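Local coordinates for class II aldolase/adducin domain protein (Pseudomonas syringae pv. phaseolicola 1448A, PDB 3OCR) that is of unconfirmed function but belongs to the class II aldolase/adducin family, for which actin filament binding is a tentative assignment, at residues R131-V136 / C213-I217; V157-G161 / R174-L179; R43-K48 / L260-L264; L143-S147 / N224-P230; V199-Q204 / G252-W257. One frame throughout, in Å; residues are numbered along the deposited sequence. Where two conformers were deposited one is given.

Interaction 1: residues R131-V136 / C213-I217; sequences RDGIAV and CNIQI
Two helical segments, 131-136 and 213-217, cross at 67°, their axes 8.5 Å apart, with Asp132 and Cys213 nearest in register (CA to CA 5.5 Å). Arg131 (chi1 t) lays its guanidinium along its neighbour's carboxylate in a salt bridge, NE to Asp132 OD1 2.8 Å and NH2 to Asp132 OD2 3.1 Å. Thus held, Asp132 (chi1 m) accepts a hydrogen bond at OD2 from Asn214 ND2 (2.9 Å), while its carbonyl O lies 3.6 Å from Cys213 CB. Gly133 N lies 4.0 Å from Cys213 CB. Ala135 CB meets Ile217 CD1 at 3.6 Å. Val136 (chi1 t) sets CG2 against Cys213 CB (3.6 Å) and Ile217 CD1 (4.0 Å). Gln216 OE1 bonds to Leu144 N in the loop after helix 131-137. Asp132 and Ala135 also pack on Ala218 of a second subunit. The result is a buried, steeply crossed helix-helix contact of the aldolase class II domain, placed at the junction between subunits of the tetramer.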
# COMPACT_ATOMS: atom_id res chain seq x y z
N ARG A 131 4.90 10.60 -1.52
CA ARG A 131 5.38 10.08 -0.24
C ARG A 131 6.88 9.77 -0.25
O ARG A 131 7.64 10.26 0.60
CB ARG A 131 4.57 8.84 0.14
CG ARG A 131 5.01 8.12 1.39
CD ARG A 131 4.45 6.69 1.42
NE ARG A 131 4.93 5.91 0.29
CZ ARG A 131 4.16 5.23 -0.56
NH1 ARG A 131 2.84 5.21 -0.39
NH2 ARG A 131 4.71 4.55 -1.56
N ASP A 132 7.31 8.93 -1.19
CA ASP A 132 8.71 8.47 -1.16
C ASP A 132 9.72 9.45 -1.78
O ASP A 132 10.88 9.54 -1.32
CB ASP A 132 8.83 7.07 -1.76
CG ASP A 132 8.06 6.02 -0.94
OD1 ASP A 132 7.74 6.26 0.25
OD2 ASP A 132 7.75 4.96 -1.52
N GLY A 133 9.28 10.20 -2.77
CA GLY A 133 10.09 11.33 -3.34
C GLY A 133 10.43 12.40 -2.29
O GLY A 133 11.61 12.80 -2.12
N ILE A 134 9.41 12.85 -1.55
CA ILE A 134 9.63 13.80 -0.47
C ILE A 134 10.49 13.15 0.63
O ILE A 134 11.40 13.77 1.15
CB ILE A 134 8.32 14.35 0.10
CG1 ILE A 134 7.49 15.01 -1.03
CG2 ILE A 134 8.57 15.31 1.24
CD1 ILE A 134 6.13 15.40 -0.58
N ALA A 135 10.23 11.88 0.93
CA ALA A 135 10.98 11.18 1.97
C ALA A 135 12.48 11.15 1.65
O ALA A 135 13.35 11.48 2.51
CB ALA A 135 10.42 9.74 2.13
N VAL A 136 12.80 10.74 0.44
CA VAL A 136 14.21 10.80 0.00
C VAL A 136 14.74 12.24 0.02
O VAL A 136 15.90 12.47 0.47
CB VAL A 136 14.47 10.11 -1.37
CG1 VAL A 136 15.94 10.30 -1.76
CG2 VAL A 136 14.16 8.59 -1.29
N CYS A 213 13.17 5.96 -5.55
CA CYS A 213 12.82 6.38 -4.20
C CYS A 213 11.98 5.34 -3.45
O CYS A 213 12.25 5.12 -2.29
CB CYS A 213 12.13 7.75 -4.15
SG CYS A 213 13.11 9.12 -4.81
N ASN A 214 10.95 4.75 -4.09
CA ASN A 214 10.20 3.67 -3.45
C ASN A 214 11.12 2.59 -2.85
O ASN A 214 10.93 2.08 -1.73
CB ASN A 214 9.30 2.93 -4.47
CG ASN A 214 8.24 3.80 -5.13
OD1 ASN A 214 7.87 3.54 -6.29
ND2 ASN A 214 7.67 4.77 -4.40
N ILE A 215 12.10 2.19 -3.65
CA ILE A 215 12.95 1.10 -3.34
C ILE A 215 13.84 1.56 -2.16
O ILE A 215 14.10 0.77 -1.25
CB ILE A 215 13.87 0.76 -4.56
CG1 ILE A 215 13.11 0.01 -5.65
CG2 ILE A 215 15.09 -0.04 -4.09
CD1 ILE A 215 13.79 0.14 -7.04
N GLN A 216 14.27 2.81 -2.18
CA GLN A 216 15.22 3.28 -1.10
C GLN A 216 14.58 3.24 0.30
O GLN A 216 15.23 2.88 1.30
CB GLN A 216 15.63 4.73 -1.32
CG GLN A 216 16.64 5.24 -0.15
CD GLN A 216 17.39 6.50 -0.56
OE1 GLN A 216 17.91 6.59 -1.68
NE2 GLN A 216 17.45 7.48 0.32
N ILE A 217 13.32 3.67 0.35
CA ILE A 217 12.59 3.76 1.61
C ILE A 217 12.46 2.34 2.21
O ILE A 217 12.71 2.16 3.40
CB ILE A 217 11.19 4.42 1.42
CG1 ILE A 217 11.32 5.89 0.99
CG2 ILE A 217 10.33 4.35 2.74
CD1 ILE A 217 12.39 6.69 1.77

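Interaction 2: residues V157-G161 / R174-L179; sequences VAYHG and RLVADL
A strand, 157-160, and the last turns of a helix, 174-179, run nearly antiparallel (153° between directions, axes 7.6 Å apart), as expected within a beta-alpha-beta unit whose helix leads the chain back across the sheet. In register, Ala158 faces Leu179 (CA to CA 5.3 Å) and His160 faces Asp178 (6.0 Å). Arg174, whose NH2 is salt-bridged to Glu163, supplies its carbonyl O to Asp178 N (2.7 Å) in the helix. Leu175 (chi1 t) lies over one face of the His160 imidazole, its CD1 4.0 Å from the ring centroid and 10° off the normal, a CH-pi contact. Asp178 (chi1 m) meets the edge of that ring: His160 ND1, with chi1 t, donates to Asp178 OD2 at 2.7 Å. One water links Asp178 OD2 (3.0 Å) to Gly161 N (2.9 Å), a second Asp178 O (3.1 Å) to Tyr159 N (3.1 Å). Leu179 closes the contact, its CA 3.8 Å from Ala158 CB. The other ring nitrogen, His160 NE2, is hydrogen-bonded to Glu171 OE2. Strand 157-160 pairs in parallel with strand 184-187, and Leu175 and Leu179 also pack on helix 110-118.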
# COMPACT_ATOMS: atom_id res chain seq x y z
N VAL A 157 21.88 14.10 -10.80
CA VAL A 157 20.92 14.68 -9.88
C VAL A 157 21.46 15.92 -9.21
O VAL A 157 22.56 15.89 -8.61
CB VAL A 157 20.45 13.63 -8.81
CG1 VAL A 157 19.37 14.23 -7.90
CG2 VAL A 157 19.95 12.37 -9.51
N ALA A 158 20.70 17.01 -9.34
CA ALA A 158 21.00 18.25 -8.63
C ALA A 158 20.25 18.27 -7.30
O ALA A 158 19.21 17.65 -7.16
CB ALA A 158 20.62 19.47 -9.47
N TYR A 159 20.82 18.96 -6.30
CA TYR A 159 20.09 19.24 -5.05
C TYR A 159 19.89 20.73 -4.80
O TYR A 159 20.80 21.56 -5.06
CB TYR A 159 20.80 18.61 -3.85
CG TYR A 159 20.74 17.12 -3.85
CD1 TYR A 159 21.61 16.37 -4.65
CD2 TYR A 159 19.79 16.44 -3.08
CE1 TYR A 159 21.54 14.98 -4.68
CE2 TYR A 159 19.72 15.05 -3.09
CZ TYR A 159 20.60 14.33 -3.88
OH TYR A 159 20.52 12.96 -3.89
N HIS A 160 18.73 21.07 -4.25
CA HIS A 160 18.37 22.45 -3.93
C HIS A 160 17.82 22.48 -2.49
O HIS A 160 16.80 21.84 -2.19
CB HIS A 160 17.34 22.97 -4.97
CG HIS A 160 16.81 24.34 -4.66
ND1 HIS A 160 17.55 25.49 -4.85
CD2 HIS A 160 15.60 24.74 -4.19
CE1 HIS A 160 16.82 26.54 -4.48
NE2 HIS A 160 15.64 26.11 -4.09
N GLY A 161 18.54 23.18 -1.61
CA GLY A 161 18.12 23.43 -0.22
C GLY A 161 16.78 24.13 -0.10
O GLY A 161 16.49 25.04 -0.86
N ARG A 174 19.26 30.82 -7.19
CA ARG A 174 19.94 29.66 -6.62
C ARG A 174 19.41 28.36 -7.22
O ARG A 174 20.18 27.41 -7.43
CB ARG A 174 19.80 29.65 -5.09
CG ARG A 174 20.83 30.54 -4.37
CD ARG A 174 20.77 30.33 -2.85
NE ARG A 174 19.56 30.94 -2.28
CZ ARG A 174 19.54 32.08 -1.59
NH1 ARG A 174 20.66 32.76 -1.34
NH2 ARG A 174 18.38 32.54 -1.13
N LEU A 175 18.11 28.33 -7.51
CA LEU A 175 17.47 27.14 -8.09
C LEU A 175 18.07 26.81 -9.45
O LEU A 175 18.35 25.64 -9.74
CB LEU A 175 15.96 27.37 -8.22
CG LEU A 175 15.08 26.36 -8.95
CD1 LEU A 175 14.87 25.10 -8.10
CD2 LEU A 175 13.74 27.03 -9.24
N VAL A 176 18.25 27.85 -10.28
CA VAL A 176 18.85 27.70 -11.60
C VAL A 176 20.35 27.33 -11.46
O VAL A 176 20.83 26.41 -12.14
CB VAL A 176 18.62 28.98 -12.47
CG1 VAL A 176 19.50 28.98 -13.72
CG2 VAL A 176 17.13 29.12 -12.86
N ALA A 177 21.06 28.01 -10.57
CA ALA A 177 22.46 27.69 -10.31
C ALA A 177 22.65 26.26 -9.83
O ALA A 177 23.55 25.56 -10.29
CB ALA A 177 23.07 28.69 -9.30
N ASP A 178 21.77 25.80 -8.93
CA ASP A 178 21.79 24.43 -8.43
C ASP A 178 21.54 23.40 -9.54
O ASP A 178 22.23 22.40 -9.62
CB ASP A 178 20.77 24.24 -7.30
CG ASP A 178 21.13 24.99 -6.01
OD1 ASP A 178 22.32 25.28 -5.75
OD2 ASP A 178 20.19 25.32 -5.27
N LEU A 179 20.53 23.63 -10.38
CA LEU A 179 20.26 22.70 -11.46
C LEU A 179 21.42 22.59 -12.45
O LEU A 179 21.78 21.48 -12.89
CB LEU A 179 18.98 23.12 -12.19
CG LEU A 179 18.53 22.22 -13.33
CD1 LEU A 179 18.07 20.87 -12.78
CD2 LEU A 179 17.41 22.90 -14.09
O HOH W 1 23.23 20.65 -7.28
O HOH W 2 20.90 24.56 -2.45

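Interaction 3: residues R43-K48 / L260-L264; sequences RLAALK and LIREL
This is a helix-helix crossing that joins the C-terminal end of helix 29-47 to helix 251-265: the local axes pass 10.6 Å apart at 72°, with Leu44 and Leu264 nearest in register (CA to CA 6.5 Å). Segment 43-47 is helical and Lys48 follows it, with Lys48 N still bonded to Leu44 O (2.7 Å). The apolar part centres on Leu44 (chi1 m, chi2 t), whose CD2 lodges between Leu260 CB (3.8 Å) and Leu264 CB (3.9 Å), 3.4 Å from Leu260 O. Leu264 (chi1 t, chi2 p) brings CD1 to 3.7 Å from Arg43 CB; the Arg43 guanidinium turns away, NE bonding to Ile81 O. Arg262, one residue before Glu263, is salt-bridged to Glu80 of a third subunit, at an oligomer interface. In the polar part a methyl, Leu47 CD2, lies against the carboxylate, 3.7 Å from Glu263 OE2. Lys48, extended beyond chi2, makes a long salt bridge to Glu263 (chi1 and chi2 t), NZ to OE1 3.3 Å and a weak bond from NZ to OE2 3.4 Å.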
# COMPACT_ATOMS: atom_id res chain seq x y z
N ARG A 43 -2.77 12.52 -16.42
CA ARG A 43 -3.50 11.29 -16.15
C ARG A 43 -2.67 10.08 -15.75
O ARG A 43 -3.14 9.25 -14.96
CB ARG A 43 -4.34 10.89 -17.39
CG ARG A 43 -5.24 12.00 -17.86
CD ARG A 43 -6.55 12.01 -17.08
NE ARG A 43 -7.53 12.87 -17.72
CZ ARG A 43 -8.76 12.51 -18.07
NH1 ARG A 43 -9.21 11.29 -17.81
NH2 ARG A 43 -9.56 13.39 -18.64
N LEU A 44 -1.48 9.94 -16.32
CA LEU A 44 -0.56 8.86 -15.94
C LEU A 44 -0.09 9.02 -14.49
O LEU A 44 0.01 8.04 -13.74
CB LEU A 44 0.67 8.82 -16.87
CG LEU A 44 0.42 8.23 -18.25
CD1 LEU A 44 1.55 8.61 -19.22
CD2 LEU A 44 0.28 6.71 -18.14
N ALA A 45 0.16 10.27 -14.12
CA ALA A 45 0.63 10.60 -12.76
C ALA A 45 -0.48 10.28 -11.77
O ALA A 45 -0.22 9.82 -10.65
CB ALA A 45 1.03 12.08 -12.67
N ALA A 46 -1.72 10.49 -12.20
CA ALA A 46 -2.89 10.17 -11.40
C ALA A 46 -3.01 8.66 -11.27
O ALA A 46 -3.16 8.15 -10.17
CB ALA A 46 -4.17 10.80 -12.00
N LEU A 47 -2.92 7.96 -12.40
CA LEU A 47 -2.93 6.48 -12.40
C LEU A 47 -1.83 5.90 -11.51
O LEU A 47 -2.09 4.99 -10.73
CB LEU A 47 -2.79 5.95 -13.82
CG LEU A 47 -2.89 4.46 -14.09
CD1 LEU A 47 -4.34 3.97 -13.89
CD2 LEU A 47 -2.41 4.15 -15.51
N LYS A 48 -0.62 6.43 -11.62
CA LYS A 48 0.52 5.96 -10.82
C LYS A 48 0.57 6.57 -9.43
O LYS A 48 1.51 6.31 -8.68
CB LYS A 48 1.85 6.27 -11.53
CG LYS A 48 2.00 5.69 -12.93
CD LYS A 48 1.82 4.19 -12.93
CE LYS A 48 2.15 3.60 -14.28
NZ LYS A 48 2.07 2.12 -14.23
N LEU A 260 3.18 3.20 -21.56
CA LEU A 260 2.39 4.03 -20.64
C LEU A 260 1.07 4.45 -21.29
O LEU A 260 0.02 4.37 -20.65
CB LEU A 260 3.18 5.25 -20.18
CG LEU A 260 4.32 4.94 -19.20
CD1 LEU A 260 5.03 6.21 -18.77
CD2 LEU A 260 3.85 4.18 -17.96
N ILE A 261 1.13 4.90 -22.54
CA ILE A 261 -0.08 5.30 -23.31
C ILE A 261 -1.07 4.15 -23.50
O ILE A 261 -2.27 4.34 -23.27
CB ILE A 261 0.28 5.92 -24.68
CG1 ILE A 261 1.00 7.26 -24.50
CG2 ILE A 261 -0.98 6.09 -25.60
CD1 ILE A 261 0.22 8.30 -23.72
N ARG A 262 -0.60 2.99 -23.94
CA ARG A 262 -1.46 1.81 -24.07
C ARG A 262 -2.13 1.49 -22.73
O ARG A 262 -3.31 1.18 -22.69
CB ARG A 262 -0.71 0.57 -24.61
CG ARG A 262 -0.17 0.68 -26.04
CD ARG A 262 0.23 -0.70 -26.65
NE ARG A 262 1.17 -1.43 -25.80
CZ ARG A 262 2.49 -1.22 -25.74
NH1 ARG A 262 3.10 -0.32 -26.53
NH2 ARG A 262 3.23 -1.93 -24.90
N GLU A 263 -1.37 1.56 -21.63
CA GLU A 263 -1.92 1.30 -20.29
C GLU A 263 -2.97 2.33 -19.91
O GLU A 263 -4.06 1.98 -19.43
CB GLU A 263 -0.82 1.30 -19.23
CG GLU A 263 -1.30 0.70 -17.90
CD GLU A 263 -0.28 0.86 -16.79
OE1 GLU A 263 0.94 0.99 -17.08
OE2 GLU A 263 -0.71 0.85 -15.61
N LEU A 264 -2.64 3.61 -20.10
CA LEU A 264 -3.57 4.70 -19.88
C LEU A 264 -4.89 4.51 -20.65
O LEU A 264 -5.95 4.58 -20.05
CB LEU A 264 -2.93 6.06 -20.21
CG LEU A 264 -3.81 7.31 -20.07
CD1 LEU A 264 -4.39 7.45 -18.66
CD2 LEU A 264 -3.06 8.55 -20.46

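Interaction 4: residues L143-S147 / N224-P230; sequences LLPIS and NAELVFP
Two irregular segments interlock by shape, with no hydrogen bond between them; Ile146 and Phe229 are nearest in register (CA to CA 5.5 Å). Segment 143-147 bends sharply at Pro145 (phi -87°, psi 72°), the centre of an inverse gamma turn closed by a weak Ile146 N to Leu144 O bond of 3.1 Å. The bend throws the side chains of Leu144 and Ile146 out as a double bump. Segment 224-230 offers the hollow: it opens with a 3-10 turn, Leu227 N to Asn224 O 3.0 Å, then extends through Val228 and Phe229. Leu144 (chi1 m, chi2 t) sets CD1 against both Leu227 CD1 and Asn224 OD1, 3.6 Å from each; that Asn224 oxygen accepts a bond from Gln220. Ile146, with chi1 and chi2 both p, puts CG2 over a face of the Phe229 ring, 4.0 Å from its centroid and 17° off the normal, while the same CG2 sits 3.6 Å from Val228 O and 4.1 Å from Leu227 CD1. Phe229 (chi1 m) receives Pro145 CD at its edge, CE1 to CD 3.9 Å. Pro230 CD covers Pro145 O at 3.4 Å, a buried carbonyl without a polar partner. The pair fastens the loop leading to helix 232-243 onto the loop before helix 148-151; Ile146 and Leu227 rest on Ala219 of helix 199-219, and Asn189 of a third subunit bonds to Ile146 O and Val228 O.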
# COMPACT_ATOMS: atom_id res chain seq x y z
N LEU A 143 19.51 10.60 -2.41
CA LEU A 143 19.33 9.32 -3.11
C LEU A 143 20.61 8.49 -3.09
O LEU A 143 21.61 8.89 -3.65
CB LEU A 143 18.85 9.54 -4.55
CG LEU A 143 18.49 8.31 -5.38
CD1 LEU A 143 17.16 7.68 -4.99
CD2 LEU A 143 18.53 8.64 -6.88
N LEU A 144 20.53 7.32 -2.46
CA LEU A 144 21.68 6.46 -2.22
C LEU A 144 21.97 5.56 -3.45
O LEU A 144 21.03 5.18 -4.16
CB LEU A 144 21.43 5.63 -0.95
CG LEU A 144 21.19 6.41 0.37
CD1 LEU A 144 20.69 5.47 1.47
CD2 LEU A 144 22.46 7.10 0.86
N PRO A 145 23.25 5.22 -3.70
CA PRO A 145 23.55 4.31 -4.82
C PRO A 145 23.47 2.81 -4.40
O PRO A 145 24.49 2.14 -4.26
CB PRO A 145 24.97 4.72 -5.21
CG PRO A 145 25.62 5.18 -3.94
CD PRO A 145 24.48 5.70 -3.03
N ILE A 146 22.26 2.30 -4.18
CA ILE A 146 22.11 0.95 -3.57
C ILE A 146 21.22 0.02 -4.38
O ILE A 146 20.92 -1.10 -3.96
CB ILE A 146 21.61 1.01 -2.09
CG1 ILE A 146 20.40 1.94 -1.93
CG2 ILE A 146 22.72 1.53 -1.18
CD1 ILE A 146 19.08 1.31 -2.34
N SER A 147 20.80 0.49 -5.54
CA SER A 147 19.98 -0.31 -6.44
C SER A 147 20.32 0.05 -7.88
O SER A 147 20.80 1.15 -8.15
CB SER A 147 18.49 -0.08 -6.18
OG SER A 147 18.07 1.24 -6.57
N ASN A 224 20.57 2.91 7.32
CA ASN A 224 21.54 2.98 6.22
C ASN A 224 22.77 2.07 6.45
O ASN A 224 23.37 1.55 5.50
CB ASN A 224 21.93 4.46 5.96
CG ASN A 224 20.84 5.24 5.22
OD1 ASN A 224 19.81 4.68 4.82
ND2 ASN A 224 21.08 6.55 5.01
N ALA A 225 23.11 1.84 7.71
CA ALA A 225 24.26 0.98 8.03
C ALA A 225 24.09 -0.50 7.61
O ALA A 225 25.05 -1.23 7.56
CB ALA A 225 24.62 1.09 9.51
N GLU A 226 22.87 -0.92 7.27
CA GLU A 226 22.66 -2.30 6.81
C GLU A 226 22.83 -2.43 5.29
O GLU A 226 22.79 -3.55 4.74
CB GLU A 226 21.29 -2.82 7.26
CG GLU A 226 21.11 -2.82 8.76
CD GLU A 226 21.88 -3.96 9.45
OE1 GLU A 226 22.59 -4.74 8.76
OE2 GLU A 226 21.77 -4.07 10.69
N LEU A 227 23.02 -1.30 4.62
CA LEU A 227 23.02 -1.28 3.17
C LEU A 227 24.33 -1.75 2.56
O LEU A 227 25.40 -1.51 3.13
CB LEU A 227 22.66 0.12 2.66
CG LEU A 227 21.28 0.66 3.00
CD1 LEU A 227 21.19 2.09 2.56
CD2 LEU A 227 20.19 -0.15 2.34
N VAL A 228 24.23 -2.46 1.45
CA VAL A 228 25.41 -2.78 0.62
C VAL A 228 25.55 -1.72 -0.46
O VAL A 228 24.66 -1.53 -1.30
CB VAL A 228 25.32 -4.17 -0.09
CG1 VAL A 228 26.53 -4.39 -0.98
CG2 VAL A 228 25.21 -5.28 0.88
N PHE A 229 26.70 -1.06 -0.45
CA PHE A 229 27.07 -0.09 -1.48
C PHE A 229 28.03 -0.77 -2.45
O PHE A 229 29.17 -1.09 -2.06
CB PHE A 229 27.76 1.12 -0.82
CG PHE A 229 26.84 1.96 0.04
CD1 PHE A 229 26.27 3.12 -0.45
CD2 PHE A 229 26.56 1.57 1.35
CE1 PHE A 229 25.41 3.89 0.34
CE2 PHE A 229 25.70 2.34 2.16
CZ PHE A 229 25.13 3.49 1.66
N PRO A 230 27.58 -1.01 -3.71
CA PRO A 230 28.50 -1.54 -4.72
C PRO A 230 29.74 -0.64 -4.87
O PRO A 230 29.68 0.55 -4.53
CB PRO A 230 27.67 -1.49 -6.01
CG PRO A 230 26.26 -1.54 -5.55
CD PRO A 230 26.24 -0.75 -4.28

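Interaction 5: residues V199-Q204 / G252-W257; sequences VEHAIQ and GVARHW
The first turns of helix 199-219 cross helix 251-265 at 77°, axes 9.1 Å apart, in a helix-helix contact with two points of register: Glu200 with Trp257 and His201 with Val253, each 5.9 Å between CA atoms. Trp257, Gln204 and Val253 carry most of it. The Trp257 indole (chi1 t, chi2 -99°) lies against the first helix: Glu200 CG lies over the five-membered ring, 3.5 Å from its centroid and 13° off the normal, a CH-pi contact, while Ile203 CG1 meets the edge at CZ3 (3.9 Å) and Val199 CG1 lies 3.8 Å from CH2. Gln204, fully extended (chi1 and chi2 t), passes along the other helix, its CG over a face of the His256 imidazole at 3.9 Å from the centroid. Val253 (chi1 t) reaches Glu200 CB (3.7 Å) and His201 N (3.6 Å) with CG1, while its CG2 meets Gln204 OE1 at 3.2 Å. His256 (chi1 t) is also fixed from outside: its ND1 bonds to Tyr55 OH of a third subunit and its NE2 to His207, so the crossing borders a subunit interface. No direct hydrogen bond joins the segments, but where the backbones come close a water bridges them, donating to Glu200 O (3.0 Å) and to Val253 O (3.1 Å).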
# COMPACT_ATOMS: atom_id res chain seq x y z
N VAL A 199 7.96 15.87 -23.30
CA VAL A 199 7.12 15.34 -22.22
C VAL A 199 7.50 13.86 -21.95
O VAL A 199 7.63 13.44 -20.80
CB VAL A 199 5.61 15.47 -22.58
CG1 VAL A 199 4.74 14.67 -21.61
CG2 VAL A 199 5.19 16.95 -22.61
N GLU A 200 7.73 13.11 -23.02
CA GLU A 200 8.06 11.68 -22.92
C GLU A 200 9.37 11.48 -22.14
O GLU A 200 9.47 10.63 -21.25
CB GLU A 200 8.17 11.05 -24.29
CG GLU A 200 6.92 11.24 -25.20
CD GLU A 200 7.03 12.42 -26.16
OE1 GLU A 200 7.12 13.58 -25.71
OE2 GLU A 200 7.01 12.17 -27.38
N HIS A 201 10.38 12.26 -22.50
CA HIS A 201 11.68 12.16 -21.83
C HIS A 201 11.58 12.51 -20.32
O HIS A 201 12.15 11.81 -19.47
CB HIS A 201 12.70 13.05 -22.57
CG HIS A 201 14.05 13.08 -21.92
ND1 HIS A 201 14.86 14.19 -21.95
CD2 HIS A 201 14.73 12.14 -21.22
CE1 HIS A 201 15.99 13.94 -21.29
NE2 HIS A 201 15.92 12.69 -20.83
N ALA A 202 10.88 13.61 -20.01
CA ALA A 202 10.67 14.06 -18.64
C ALA A 202 9.93 13.00 -17.82
O ALA A 202 10.28 12.72 -16.68
CB ALA A 202 9.93 15.43 -18.60
N ILE A 203 8.90 12.42 -18.42
CA ILE A 203 8.12 11.42 -17.74
C ILE A 203 8.91 10.13 -17.50
O ILE A 203 8.70 9.48 -16.47
CB ILE A 203 6.81 11.11 -18.55
CG1 ILE A 203 5.75 12.19 -18.28
CG2 ILE A 203 6.29 9.74 -18.21
CD1 ILE A 203 5.16 12.23 -16.83
N GLN A 204 9.79 9.76 -18.45
CA GLN A 204 10.57 8.54 -18.26
C GLN A 204 11.49 8.74 -17.07
O GLN A 204 11.59 7.87 -16.23
CB GLN A 204 11.42 8.16 -19.49
CG GLN A 204 12.17 6.80 -19.28
CD GLN A 204 12.94 6.30 -20.50
OE1 GLN A 204 13.37 7.08 -21.34
NE2 GLN A 204 13.12 4.99 -20.59
N GLY A 252 14.63 4.31 -26.62
CA GLY A 252 14.12 3.79 -25.36
C GLY A 252 13.05 4.68 -24.73
O GLY A 252 12.20 4.20 -23.99
N VAL A 253 13.11 5.98 -25.01
CA VAL A 253 12.12 6.95 -24.51
C VAL A 253 10.75 6.67 -25.14
O VAL A 253 9.74 6.56 -24.43
CB VAL A 253 12.56 8.42 -24.76
CG1 VAL A 253 11.48 9.39 -24.37
CG2 VAL A 253 13.86 8.73 -24.00
N ALA A 254 10.72 6.54 -26.46
CA ALA A 254 9.47 6.29 -27.20
C ALA A 254 8.82 4.97 -26.77
O ALA A 254 7.62 4.91 -26.58
CB ALA A 254 9.74 6.28 -28.71
N ARG A 255 9.62 3.93 -26.58
CA ARG A 255 9.11 2.62 -26.20
C ARG A 255 8.43 2.65 -24.82
O ARG A 255 7.32 2.12 -24.63
CB ARG A 255 10.25 1.59 -26.23
CG ARG A 255 9.85 0.16 -25.98
CD ARG A 255 11.06 -0.80 -26.05
NE ARG A 255 11.70 -0.71 -27.36
CZ ARG A 255 12.90 -0.18 -27.56
NH1 ARG A 255 13.63 0.27 -26.54
NH2 ARG A 255 13.40 -0.13 -28.79
N HIS A 256 9.12 3.24 -23.84
CA HIS A 256 8.62 3.41 -22.48
C HIS A 256 7.32 4.20 -22.50
O HIS A 256 6.36 3.84 -21.82
CB HIS A 256 9.68 4.15 -21.65
CG HIS A 256 9.36 4.29 -20.20
ND1 HIS A 256 10.04 3.60 -19.22
CD2 HIS A 256 8.48 5.09 -19.55
CE1 HIS A 256 9.57 3.94 -18.04
NE2 HIS A 256 8.63 4.85 -18.21
N TRP A 257 7.30 5.28 -23.26
CA TRP A 257 6.15 6.16 -23.31
C TRP A 257 4.95 5.47 -23.97
O TRP A 257 3.82 5.59 -23.50
CB TRP A 257 6.48 7.43 -24.10
CG TRP A 257 5.28 8.31 -24.36
CD1 TRP A 257 4.52 8.38 -25.52
CD2 TRP A 257 4.71 9.26 -23.45
NE1 TRP A 257 3.53 9.33 -25.36
CE2 TRP A 257 3.61 9.86 -24.10
CE3 TRP A 257 5.03 9.64 -22.14
CZ2 TRP A 257 2.83 10.85 -23.48
CZ3 TRP A 257 4.25 10.61 -21.51
CH2 TRP A 257 3.16 11.21 -22.18
O HOH W 3 8.59 7.78 -21.84

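How the interactions relate
Along the chain the first segments come in the order of interactions 3, 1, 4, 2 and 5. Helix 199-219 serves both interaction 1 and interaction 5, whose centres are 21 Å apart, while helix 251-265 serves interactions 3 and 5, 12 Å apart and touching through Leu44 with Trp257 and Leu260 with Ile203. Interactions 1 and 4 (14 Å between centres) meet where Gln216 OE1 bonds Leu144 N at 2.8 Å; interaction 2, set apart, is linked through Tyr159 OH to Leu143 N at 3.0 Å. Interactions 3 and 5 thus lie toward the N-terminal end of helix 199-219, 1 and 4 toward its C-terminal end. All but interaction 2 touch a third subunit, tying the fold to the tetramer.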